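Local coordinates for protein cycloalternan-forming enzyme (Listeria monocytogenes serovar 1/2a, PDB 5F7U) that belongs to glycoside hydrolase family 31 and is a multidomain enzyme that combines a TIM-barrel domain with beta-sandwich domains and a family 6 carbohydrate-binding module, at residues D14-T19 with M541-D546; G254-T259 with Y285-F290; T269-E274 with E557-Y562; M299-D304 with F321-D326. The protein carries 1 engineered substitution. One frame throughout, in Å; residues are numbered along the deposited sequence.

Contact 1: D14-T19 with M541-D546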
# COMPACT_ATOMS: atom_id res chain seq x y z
N ASP A 14 -8.97 13.42 -27.02
CA ASP A 14 -9.52 12.78 -25.84
C ASP A 14 -8.93 13.36 -24.55
O ASP A 14 -9.20 12.84 -23.46
CB ASP A 14 -9.28 11.26 -25.90
CG ASP A 14 -10.06 10.60 -27.01
OD1 ASP A 14 -11.25 10.95 -27.21
OD2 ASP A 14 -9.50 9.73 -27.70
N ASP A 15 -8.13 14.42 -24.68
CA ASP A 15 -7.42 15.04 -23.54
C ASP A 15 -6.49 14.04 -22.82
O ASP A 15 -6.25 14.15 -21.62
CB ASP A 15 -8.43 15.64 -22.55
CG ASP A 15 -7.82 16.71 -21.66
OD1 ASP A 15 -7.03 17.53 -22.15
OD2 ASP A 15 -8.14 16.70 -20.46
N ASP A 16 -5.96 13.08 -23.57
CA ASP A 16 -5.09 12.07 -22.96
C ASP A 16 -3.78 12.74 -22.54
O ASP A 16 -3.25 13.59 -23.27
CB ASP A 16 -4.84 10.93 -23.95
CG ASP A 16 -4.20 9.73 -23.29
OD1 ASP A 16 -4.90 8.87 -22.73
OD2 ASP A 16 -2.97 9.65 -23.33
N LEU A 17 -3.27 12.39 -21.35
CA LEU A 17 -2.00 12.98 -20.89
C LEU A 17 -0.82 12.53 -21.75
O LEU A 17 0.14 13.28 -21.92
CB LEU A 17 -1.70 12.61 -19.43
CG LEU A 17 -0.51 13.29 -18.73
CD1 LEU A 17 -0.68 14.81 -18.69
CD2 LEU A 17 -0.31 12.72 -17.33
N TYR A 18 -0.88 11.30 -22.24
CA TYR A 18 0.32 10.64 -22.78
C TYR A 18 0.38 10.67 -24.29
O TYR A 18 1.48 10.56 -24.87
CB TYR A 18 0.38 9.19 -22.28
CG TYR A 18 0.46 9.09 -20.76
CD1 TYR A 18 1.55 9.64 -20.05
CD2 TYR A 18 -0.54 8.42 -20.03
CE1 TYR A 18 1.62 9.55 -18.66
CE2 TYR A 18 -0.46 8.31 -18.65
CZ TYR A 18 0.61 8.89 -17.97
OH TYR A 18 0.69 8.79 -16.62
N THR A 19 -0.77 10.82 -24.93
CA THR A 19 -0.85 10.76 -26.40
C THR A 19 -1.73 11.88 -26.95
O THR A 19 -2.47 12.53 -26.20
CB THR A 19 -1.40 9.42 -26.95
OG1 THR A 19 -2.78 9.25 -26.58
CG2 THR A 19 -0.61 8.21 -26.45
N MET A 541 -11.52 5.43 -17.21
CA MET A 541 -12.22 5.44 -18.46
C MET A 541 -12.82 6.80 -18.84
O MET A 541 -13.51 6.90 -19.83
CB MET A 541 -13.34 4.39 -18.41
CG MET A 541 -12.80 2.97 -18.37
SD MET A 541 -14.02 1.87 -17.63
CE MET A 541 -13.28 0.30 -18.07
N VAL A 542 -12.52 7.82 -18.04
CA VAL A 542 -13.02 9.18 -18.33
C VAL A 542 -12.00 9.96 -19.15
O VAL A 542 -10.94 10.36 -18.64
CB VAL A 542 -13.37 9.96 -17.03
CG1 VAL A 542 -13.72 11.41 -17.35
CG2 VAL A 542 -14.52 9.29 -16.29
N TRP A 543 -12.34 10.20 -20.41
CA TRP A 543 -11.58 11.09 -21.27
C TRP A 543 -12.46 12.25 -21.74
O TRP A 543 -13.69 12.22 -21.57
CB TRP A 543 -11.06 10.30 -22.48
CG TRP A 543 -9.78 9.51 -22.24
CD1 TRP A 543 -8.50 9.99 -22.31
CD2 TRP A 543 -9.68 8.12 -21.93
NE1 TRP A 543 -7.60 8.98 -22.05
CE2 TRP A 543 -8.29 7.82 -21.83
CE3 TRP A 543 -10.61 7.09 -21.72
CZ2 TRP A 543 -7.82 6.54 -21.53
CZ3 TRP A 543 -10.16 5.83 -21.44
CH2 TRP A 543 -8.76 5.55 -21.34
N GLY A 544 -11.83 13.23 -22.37
CA GLY A 544 -12.53 14.31 -23.06
C GLY A 544 -12.73 15.47 -22.10
O GLY A 544 -13.24 15.29 -21.00
N ARG A 545 -12.34 16.66 -22.53
CA ARG A 545 -12.50 17.84 -21.67
C ARG A 545 -13.95 18.26 -21.46
O ARG A 545 -14.30 18.77 -20.40
CB ARG A 545 -11.77 19.00 -22.28
CG ARG A 545 -10.31 18.83 -22.13
CD ARG A 545 -9.76 20.15 -21.70
NE ARG A 545 -8.32 20.06 -21.70
CZ ARG A 545 -7.52 21.11 -21.65
NH1 ARG A 545 -8.02 22.34 -21.63
NH2 ARG A 545 -6.21 20.91 -21.68
N ASP A 546 -14.77 18.04 -22.46
CA ASP A 546 -16.15 18.52 -22.40
C ASP A 546 -17.11 17.50 -21.81
O ASP A 546 -18.32 17.77 -21.65
CB ASP A 546 -16.58 18.96 -23.80
CG ASP A 546 -15.83 20.21 -24.26
OD1 ASP A 546 -16.15 21.30 -23.74
OD2 ASP A 546 -14.93 20.12 -25.14
O HOH W 1 -4.48 18.43 -21.59
O HOH W 2 -10.42 15.74 -19.59
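Trp543 reaches from the TIM-barrel loop 541-546 to the N-terminal loop 14-19, and each step of its side chain meets an aspartate. Trp543 CB sits 3.3 Å from Asp14 O. With CG anti to the carbonyl carbon (chi1 -83°), the side chain brings its ring edge to that same oxygen, Trp543 CD1 lying 3.2 Å from Asp14 O. On the five-membered ring, Trp543 NE1 donates to Asp16 OD1 over 2.8 Å, along the anti lone pair, and the carboxylate and indole are nearly coplanar. Further out, Trp543 CZ2 still lies 3.9 Å from Asp16 OD1. The flat indole suits the place because its one N-H points out of the edge. Asp16 OD2 accepts twice: the bond from Tyr18 N makes an Asx turn, and that from Thr19 N extends it to an Asx motif, fixing the carboxylate. Beside the indole, Gly544 N donates to Asp14 O over 2.9 Å. Arg545 NE makes a nearly straight 2.9 Å salt bridge with Asp15 OD1, from above the carboxylate plane; NH2 pairs with Asp29 and, through a water, with Asp15 OD1. Three acidic side chains in a row probably make the loop locally negative, which the Arg545 guanidinium and indole N-H would partly offset.

Contact 2: G254-T259 with Y285-F290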
# COMPACT_ATOMS: atom_id res chain seq x y z
N GLY A 254 0.42 7.91 -4.13
CA GLY A 254 -0.43 6.81 -4.59
C GLY A 254 0.36 5.52 -4.72
O GLY A 254 1.24 5.23 -3.90
N GLU A 255 0.00 4.72 -5.71
CA GLU A 255 0.60 3.41 -5.92
C GLU A 255 1.60 3.56 -7.08
O GLU A 255 1.22 3.91 -8.21
CB GLU A 255 -0.50 2.41 -6.23
CG GLU A 255 0.02 1.01 -6.49
CD GLU A 255 -1.12 0.05 -6.81
OE1 GLU A 255 -2.07 0.50 -7.49
OE2 GLU A 255 -1.05 -1.11 -6.36
N ARG A 256 2.89 3.36 -6.79
CA ARG A 256 3.94 3.63 -7.78
C ARG A 256 4.80 2.38 -7.96
O ARG A 256 5.14 1.72 -6.97
CB ARG A 256 4.80 4.83 -7.33
CG ARG A 256 3.99 6.13 -7.14
CD ARG A 256 3.51 6.64 -8.49
NE ARG A 256 2.51 7.69 -8.39
CZ ARG A 256 2.04 8.37 -9.43
NH1 ARG A 256 2.52 8.15 -10.66
NH2 ARG A 256 1.11 9.29 -9.23
N TYR A 257 5.13 2.07 -9.21
CA TYR A 257 5.74 0.78 -9.57
C TYR A 257 7.22 0.88 -9.88
O TYR A 257 7.93 -0.16 -9.96
CB TYR A 257 5.00 0.21 -10.80
CG TYR A 257 3.55 -0.16 -10.54
CD1 TYR A 257 2.56 0.84 -10.45
CD2 TYR A 257 3.17 -1.50 -10.42
CE1 TYR A 257 1.21 0.51 -10.23
CE2 TYR A 257 1.84 -1.85 -10.19
CZ TYR A 257 0.87 -0.83 -10.10
OH TYR A 257 -0.44 -1.15 -9.89
N ASP A 258 7.69 2.12 -10.09
CA ASP A 258 9.04 2.37 -10.55
C ASP A 258 10.07 2.48 -9.42
O ASP A 258 11.18 1.94 -9.54
CB ASP A 258 9.10 3.59 -11.51
CG ASP A 258 8.48 4.88 -10.94
OD1 ASP A 258 7.81 4.89 -9.88
OD2 ASP A 258 8.68 5.94 -11.60
N THR A 259 9.69 3.19 -8.36
CA THR A 259 10.56 3.47 -7.23
C THR A 259 9.70 3.83 -6.03
O THR A 259 8.59 4.32 -6.19
CB THR A 259 11.56 4.60 -7.55
OG1 THR A 259 12.43 4.79 -6.42
CG2 THR A 259 10.84 5.90 -7.94
N TYR A 285 -2.69 2.95 -11.83
CA TYR A 285 -4.14 2.94 -11.73
C TYR A 285 -4.63 3.79 -10.58
O TYR A 285 -5.80 4.14 -10.52
CB TYR A 285 -4.62 1.52 -11.41
CG TYR A 285 -4.07 0.41 -12.27
CD1 TYR A 285 -4.69 0.08 -13.49
CD2 TYR A 285 -2.97 -0.36 -11.83
CE1 TYR A 285 -4.23 -0.98 -14.26
CE2 TYR A 285 -2.50 -1.42 -12.60
CZ TYR A 285 -3.13 -1.71 -13.81
OH TYR A 285 -2.66 -2.74 -14.54
N LEU A 286 -3.74 4.08 -9.62
CA LEU A 286 -4.17 4.65 -8.34
C LEU A 286 -3.19 5.76 -8.00
O LEU A 286 -2.07 5.50 -7.57
CB LEU A 286 -4.21 3.54 -7.27
CG LEU A 286 -5.08 3.77 -6.02
CD1 LEU A 286 -5.01 2.49 -5.17
CD2 LEU A 286 -4.61 4.97 -5.22
N ALA A 287 -3.62 7.00 -8.26
CA ALA A 287 -2.74 8.18 -8.18
C ALA A 287 -3.29 9.12 -7.15
O ALA A 287 -4.47 9.47 -7.20
CB ALA A 287 -2.68 8.88 -9.54
N VAL A 288 -2.44 9.56 -6.23
CA VAL A 288 -2.90 10.35 -5.07
C VAL A 288 -1.94 11.53 -4.94
O VAL A 288 -0.75 11.32 -4.90
CB VAL A 288 -2.84 9.50 -3.77
CG1 VAL A 288 -3.24 10.36 -2.58
CG2 VAL A 288 -3.72 8.24 -3.89
N PRO A 289 -2.46 12.77 -4.86
CA PRO A 289 -1.56 13.93 -4.77
C PRO A 289 -1.12 14.21 -3.32
O PRO A 289 -1.37 15.28 -2.78
CB PRO A 289 -2.42 15.08 -5.34
CG PRO A 289 -3.82 14.69 -4.89
CD PRO A 289 -3.88 13.18 -4.95
N PHE A 290 -0.50 13.21 -2.70
CA PHE A 290 -0.04 13.26 -1.33
C PHE A 290 1.30 12.57 -1.29
O PHE A 290 1.44 11.47 -1.81
CB PHE A 290 -1.03 12.50 -0.43
CG PHE A 290 -0.53 12.27 0.99
CD1 PHE A 290 -0.11 13.33 1.82
CD2 PHE A 290 -0.57 10.98 1.52
CE1 PHE A 290 0.31 13.09 3.14
CE2 PHE A 290 -0.15 10.73 2.85
CZ PHE A 290 0.28 11.78 3.65
O HOH W 3 0.63 11.71 -7.49
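Leu286 O is the best-held polar atom between 254-259 and 285-290, and one bond grips it: Glu255 N donates over 2.9 Å, in the carbonyl plane and almost straight at 176°. Next to it, Gly254 and Ala287 form an antiparallel non-hydrogen-bonded pair. Gly254 has backbone angles (phi 91°) that call for glycine, and a CB would collide with Leu286 O and Val288 N; Gly254 CA itself lies 3.6 Å from Leu286 O. Glu255, extended beyond CG, passes crosswise over Leu286, with Glu255 OE1 3.7 Å from Leu286 CB; its OE2 accepts from Trp628 NE1 of the barrel. Arg256 bends at chi2 (-69°), and Arg256 NH2 lies 3.8 Å from Ala287 CB, a small methyl. A water bridges this NH2, weakly, to Val288 O, and Arg256 NE donates to Phe253 O. Tyr257 crosses Tyr285 at about a right angle, Tyr257 OH at the ring edge, 3.3 Å from Tyr285 CD2. That hydroxyl is bonded to Ser600 O, and Tyr285 OH to Gln278 NE2 and Asp602 N. Pro289 then turns the strand through an inverse gamma turn. The pairing is antiparallel beta structure of the galactose mutarotase-like domain, lying where that domain meets the barrel.

Contact 3: T269-E274 with E557-Y562. With GLC (alpha-D-glucopyranose), chain F.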
# COMPACT_ATOMS: atom_id res chain seq x y z
N THR A 269 -0.06 12.91 -11.28
CA THR A 269 -1.24 12.48 -10.57
C THR A 269 -2.34 12.26 -11.61
O THR A 269 -3.10 13.17 -11.95
CB THR A 269 -1.69 13.49 -9.50
OG1 THR A 269 -0.54 13.91 -8.74
CG2 THR A 269 -2.71 12.83 -8.54
N TYR A 270 -2.38 11.05 -12.14
CA TYR A 270 -3.21 10.77 -13.31
C TYR A 270 -3.48 9.28 -13.32
O TYR A 270 -2.55 8.48 -13.54
CB TYR A 270 -2.44 11.16 -14.58
CG TYR A 270 -3.24 11.11 -15.86
CD1 TYR A 270 -4.15 12.14 -16.18
CD2 TYR A 270 -3.05 10.07 -16.79
CE1 TYR A 270 -4.86 12.12 -17.38
CE2 TYR A 270 -3.75 10.05 -17.98
CZ TYR A 270 -4.65 11.06 -18.27
OH TYR A 270 -5.33 11.02 -19.47
N VAL A 271 -4.73 8.90 -13.13
CA VAL A 271 -5.08 7.47 -13.17
C VAL A 271 -5.01 6.96 -14.61
O VAL A 271 -5.42 7.66 -15.55
CB VAL A 271 -6.46 7.16 -12.53
CG1 VAL A 271 -6.50 7.60 -11.06
CG2 VAL A 271 -7.62 7.76 -13.33
N TYR A 272 -4.49 5.75 -14.77
CA TYR A 272 -4.35 5.20 -16.11
C TYR A 272 -4.32 3.69 -16.05
O TYR A 272 -3.78 3.11 -15.10
CB TYR A 272 -3.08 5.75 -16.79
CG TYR A 272 -3.07 5.56 -18.28
CD1 TYR A 272 -3.70 6.49 -19.14
CD2 TYR A 272 -2.43 4.47 -18.83
CE1 TYR A 272 -3.67 6.29 -20.53
CE2 TYR A 272 -2.41 4.26 -20.19
CZ TYR A 272 -3.02 5.16 -21.03
OH TYR A 272 -2.95 4.87 -22.38
N ASN A 273 -4.95 3.06 -17.04
CA ASN A 273 -4.90 1.60 -17.17
C ASN A 273 -3.72 1.19 -18.07
O ASN A 273 -3.86 1.15 -19.31
CB ASN A 273 -6.25 1.05 -17.69
CG ASN A 273 -6.19 -0.45 -18.02
OD1 ASN A 273 -5.29 -1.13 -17.56
ND2 ASN A 273 -7.12 -0.94 -18.83
N GLU A 274 -2.56 0.91 -17.45
CA GLU A 274 -1.34 0.51 -18.18
C GLU A 274 -1.05 -0.95 -17.91
O GLU A 274 -0.74 -1.33 -16.79
CB GLU A 274 -0.11 1.36 -17.77
CG GLU A 274 1.16 1.05 -18.59
CD GLU A 274 1.02 1.41 -20.07
OE1 GLU A 274 0.17 2.26 -20.41
OE2 GLU A 274 1.75 0.83 -20.91
N GLU A 557 -11.54 17.43 -14.19
CA GLU A 557 -11.69 17.31 -12.75
C GLU A 557 -12.08 15.89 -12.35
O GLU A 557 -11.69 15.40 -11.28
CB GLU A 557 -12.75 18.30 -12.25
CG GLU A 557 -12.61 18.55 -10.76
CD GLU A 557 -13.41 19.73 -10.27
OE1 GLU A 557 -14.19 20.32 -11.03
OE2 GLU A 557 -13.25 20.06 -9.07
N MET A 558 -12.85 15.24 -13.21
CA MET A 558 -13.46 13.97 -12.85
C MET A 558 -12.65 12.74 -13.18
O MET A 558 -12.92 11.68 -12.60
CB MET A 558 -14.86 13.85 -13.46
CG MET A 558 -15.93 14.57 -12.65
SD MET A 558 -16.16 13.92 -10.98
CE MET A 558 -16.59 12.20 -11.28
N ARG A 559 -11.67 12.84 -14.09
CA ARG A 559 -10.92 11.63 -14.45
C ARG A 559 -10.37 10.86 -13.22
O ARG A 559 -10.61 9.65 -13.10
CB ARG A 559 -9.80 11.87 -15.47
CG ARG A 559 -9.08 10.55 -15.75
CD ARG A 559 -8.09 10.66 -16.86
NE ARG A 559 -7.35 9.40 -17.02
CZ ARG A 559 -7.69 8.40 -17.82
NH1 ARG A 559 -8.81 8.44 -18.57
NH2 ARG A 559 -6.90 7.32 -17.87
N ASN A 560 -9.67 11.55 -12.32
CA ASN A 560 -9.07 10.86 -11.17
C ASN A 560 -10.12 10.43 -10.14
O ASN A 560 -9.95 9.41 -9.45
CB ASN A 560 -7.99 11.72 -10.50
CG ASN A 560 -6.76 11.91 -11.38
OD1 ASN A 560 -6.55 11.19 -12.37
ND2 ASN A 560 -5.91 12.86 -11.01
N ARG A 561 -11.18 11.22 -10.04
CA ARG A 561 -12.25 11.01 -9.06
C ARG A 561 -13.19 9.87 -9.42
O ARG A 561 -13.65 9.13 -8.54
CB ARG A 561 -13.03 12.32 -8.84
CG ARG A 561 -14.23 12.25 -7.88
CD ARG A 561 -13.91 11.64 -6.51
NE ARG A 561 -12.78 12.30 -5.86
CZ ARG A 561 -12.12 11.82 -4.81
NH1 ARG A 561 -12.46 10.64 -4.28
NH2 ARG A 561 -11.11 12.51 -4.30
N TYR A 562 -13.50 9.75 -10.70
CA TYR A 562 -14.46 8.76 -11.18
C TYR A 562 -14.26 7.34 -10.61
O TYR A 562 -15.23 6.76 -10.10
CB TYR A 562 -14.50 8.73 -12.72
CG TYR A 562 -15.57 7.78 -13.22
CD1 TYR A 562 -16.90 8.22 -13.38
CD2 TYR A 562 -15.26 6.46 -13.55
CE1 TYR A 562 -17.88 7.35 -13.81
CE2 TYR A 562 -16.25 5.57 -14.00
CZ TYR A 562 -17.55 6.02 -14.14
OH TYR A 562 -18.53 5.16 -14.58
C1 GLC F . -6.83 -5.64 -20.95
C2 GLC F . -7.60 -4.69 -20.02
C3 GLC F . -7.40 -5.06 -18.55
C4 GLC F . -7.85 -6.51 -18.29
C5 GLC F . -7.06 -7.41 -19.27
C6 GLC F . -7.47 -8.88 -19.20
O1 GLC F . -5.42 -5.40 -20.85
O2 GLC F . -7.14 -3.35 -20.24
O3 GLC F . -8.11 -4.14 -17.73
O4 GLC F . -7.55 -6.93 -16.93
O5 GLC F . -7.12 -7.01 -20.65
O6 GLC F . -6.39 -9.51 -18.52
O HOH W 4 -6.70 4.53 -18.83
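Arg559 and Asn560 of helix 555-577 make the dense half of this contact, both gripping the backbone of loop 269-274. The Asn560 amide works at both ends: ND2 donates to Thr269 O over 3.0 Å, and OD1 accepts from Val271 N, also over 3.0 Å and at 167°. Between these two bonds sits Tyr270, its CA 3.5 Å from Asn560 OD1. An asparagine suits the place because one short, flat group offers both a donor and an acceptor. Arg559 is extended from CG to NE, then turns its guanidinium at chi4 (92°). Arg559 NE (3.0 Å) and NH2 (2.8 Å) together hold Val271 O side-on, while the guanidinium lies flat on the Tyr270 ring with planes 22° apart. NE stands over that ring near its rim, and NH1 is bonded to Val542 O. Tyr270 OH accepts from Leu17 N, so the ring is fixed from its far end as well. Val271 packs its CG2 3.5 Å from Arg559 O.

Toward Tyr272 and Asn273 the fit loosens and solvent enters. A water accepts from both Arg559 NH2 and Asn273 N, resting over the rim of the Tyr272 ring, and Asn273 belongs to the pocket that holds alpha-D-glucopyranose. This is a loop of the galactose mutarotase-like domain that, pinned by a barrel helix, lines the ligand pocket of the TIM-barrel domain.

Contact 4: M299-D304 with F321-D326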
# COMPACT_ATOMS: atom_id res chain seq x y z
N MET A 299 2.71 16.47 2.36
CA MET A 299 2.07 17.56 1.61
C MET A 299 0.94 16.95 0.82
O MET A 299 1.16 15.98 0.11
CB MET A 299 3.05 18.24 0.65
CG MET A 299 2.44 19.41 -0.14
SD MET A 299 3.66 20.36 -1.08
CE MET A 299 4.56 21.17 0.24
N TYR A 300 -0.24 17.54 0.93
CA TYR A 300 -1.43 17.06 0.23
C TYR A 300 -2.01 18.21 -0.57
O TYR A 300 -2.38 19.23 0.01
CB TYR A 300 -2.46 16.49 1.22
CG TYR A 300 -3.80 16.16 0.58
CD1 TYR A 300 -3.87 15.38 -0.58
CD2 TYR A 300 -5.00 16.66 1.12
CE1 TYR A 300 -5.09 15.08 -1.18
CE2 TYR A 300 -6.23 16.36 0.54
CZ TYR A 300 -6.25 15.58 -0.61
OH TYR A 300 -7.46 15.27 -1.21
N VAL A 301 -2.09 18.05 -1.89
CA VAL A 301 -2.72 19.09 -2.73
C VAL A 301 -4.16 18.61 -2.92
O VAL A 301 -4.39 17.58 -3.56
CB VAL A 301 -1.99 19.30 -4.08
CG1 VAL A 301 -2.72 20.31 -4.99
CG2 VAL A 301 -0.57 19.79 -3.82
N ASN A 302 -5.09 19.37 -2.35
CA ASN A 302 -6.49 19.00 -2.28
C ASN A 302 -7.23 19.39 -3.56
O ASN A 302 -7.82 20.47 -3.64
CB ASN A 302 -7.16 19.63 -1.05
CG ASN A 302 -8.63 19.23 -0.91
OD1 ASN A 302 -9.05 18.19 -1.42
ND2 ASN A 302 -9.41 20.06 -0.23
N SER A 303 -7.12 18.53 -4.56
CA SER A 303 -7.82 18.72 -5.84
C SER A 303 -7.83 17.42 -6.60
O SER A 303 -6.85 16.68 -6.56
CB SER A 303 -7.07 19.74 -6.70
OG SER A 303 -7.79 19.96 -7.92
N ASP A 304 -8.91 17.18 -7.32
CA ASP A 304 -8.99 16.02 -8.20
C ASP A 304 -8.43 16.28 -9.59
O ASP A 304 -8.28 15.33 -10.35
CB ASP A 304 -10.45 15.53 -8.30
CG ASP A 304 -10.95 14.92 -7.00
OD1 ASP A 304 -10.11 14.38 -6.26
OD2 ASP A 304 -12.17 14.98 -6.75
N PHE A 321 4.95 21.66 -7.33
CA PHE A 321 3.75 21.06 -7.91
C PHE A 321 3.15 22.02 -8.92
O PHE A 321 3.22 23.22 -8.76
CB PHE A 321 2.73 20.57 -6.87
CG PHE A 321 2.14 21.66 -6.00
CD1 PHE A 321 1.14 22.51 -6.48
CD2 PHE A 321 2.54 21.78 -4.66
CE1 PHE A 321 0.59 23.49 -5.67
CE2 PHE A 321 1.98 22.75 -3.83
CZ PHE A 321 1.01 23.62 -4.34
N VAL A 322 2.58 21.44 -9.97
CA VAL A 322 1.87 22.23 -10.97
C VAL A 322 0.51 21.56 -11.06
O VAL A 322 0.41 20.38 -11.40
CB VAL A 322 2.57 22.23 -12.34
CG1 VAL A 322 1.79 23.08 -13.34
CG2 VAL A 322 3.98 22.78 -12.21
N LEU A 323 -0.52 22.31 -10.70
CA LEU A 323 -1.88 21.78 -10.59
C LEU A 323 -2.74 22.37 -11.69
O LEU A 323 -2.78 23.60 -11.84
CB LEU A 323 -2.48 22.13 -9.22
CG LEU A 323 -3.97 21.78 -9.01
CD1 LEU A 323 -4.25 20.28 -9.02
CD2 LEU A 323 -4.49 22.38 -7.71
N ASP A 324 -3.43 21.51 -12.43
CA ASP A 324 -4.34 21.96 -13.49
C ASP A 324 -5.65 22.51 -12.92
O ASP A 324 -6.02 22.23 -11.78
CB ASP A 324 -4.64 20.81 -14.47
CG ASP A 324 -3.39 20.34 -15.25
OD1 ASP A 324 -2.32 21.00 -15.21
OD2 ASP A 324 -3.50 19.31 -15.92
N ASN A 325 -6.32 23.32 -13.73
CA ASN A 325 -7.64 23.83 -13.39
C ASN A 325 -8.47 23.88 -14.68
O ASN A 325 -7.89 23.88 -15.76
CB ASN A 325 -7.52 25.22 -12.80
CG ASN A 325 -8.80 25.70 -12.14
OD1 ASN A 325 -9.42 24.95 -11.38
ND2 ASN A 325 -9.20 26.93 -12.44
N ASP A 326 -9.79 23.93 -14.56
CA ASP A 326 -10.65 23.96 -15.74
C ASP A 326 -10.87 25.37 -16.29
O ASP A 326 -11.67 25.55 -17.19
CB ASP A 326 -12.00 23.29 -15.42
CG ASP A 326 -12.77 24.00 -14.32
OD1 ASP A 326 -12.22 24.89 -13.62
OD2 ASP A 326 -13.94 23.67 -14.13
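The Phe321 ring receives Val301 CG2 on one face and Met299 SD at its edge. Such packing is that of a beta-sandwich, as in galactose mutarotase-like domains: the short strands 299-301 and 321-326 belong to facing layers, their axes 10.2 Å apart and inclined by 21°, and no hydrogen bond joins them. Val301 CG2 stands 3.8 Å from the centroid of the Phe321 ring and only 11° off the normal, a CH-pi contact made tip to tip over the centre. Met299 SD sits 5.1 Å from the centroid of the Phe321 ring, close to its plane, as a Met-aromatic contact. Tyr335 packs edge-to-face with the same ring.

Residues two apart point the same way along a strand, so Met299 and Val301 turn to meet Phe321 and Leu323. Met299 runs out extended through chi1 (-179°) and chi2, which carries Met299 SD to 4.0 Å from Phe321 CD2; the bend at chi3 only turns the terminal methyl. Phe321 takes the crowded position between backbone N and carbonyl carbon, which directs the ring toward strand 299-301. The branched Val301 serves two partners: CG2 meets the ring, while Val301 CG1 lies 3.8 Å from Leu323 CD2 as the two side chains slide past each other. Just past the strand and the inverse gamma turn at Asn302, the small Ser303 bonds its OG to Phe305 N and turns its CB to Leu323 CD1, 3.7 Å away.

Following the chain from the N terminus, the 14-19 loop opens contact 1, which closes only at 541-546 in the TIM barrel. Inside that span, 254-259 opens contact 2 and 269-274 opens contact 3 before 285-290 closes contact 2, so these two cross. Contact 4 then opens and closes between 299 and 326, following contact 2 in series and nested within contacts 1 and 3. Finally 557-562 closes contact 3, crossing contact 1. Contact 1 ties the N-terminal domain, and contact 3 the mutarotase-like domain, to the barrel; contacts 2 and 4 lie within the beta structure of the mutarotase-like domain, joined where Pro289 O meets Val301 N. Arg561 and Asp304 salt-bridge contact 3 to contact 4.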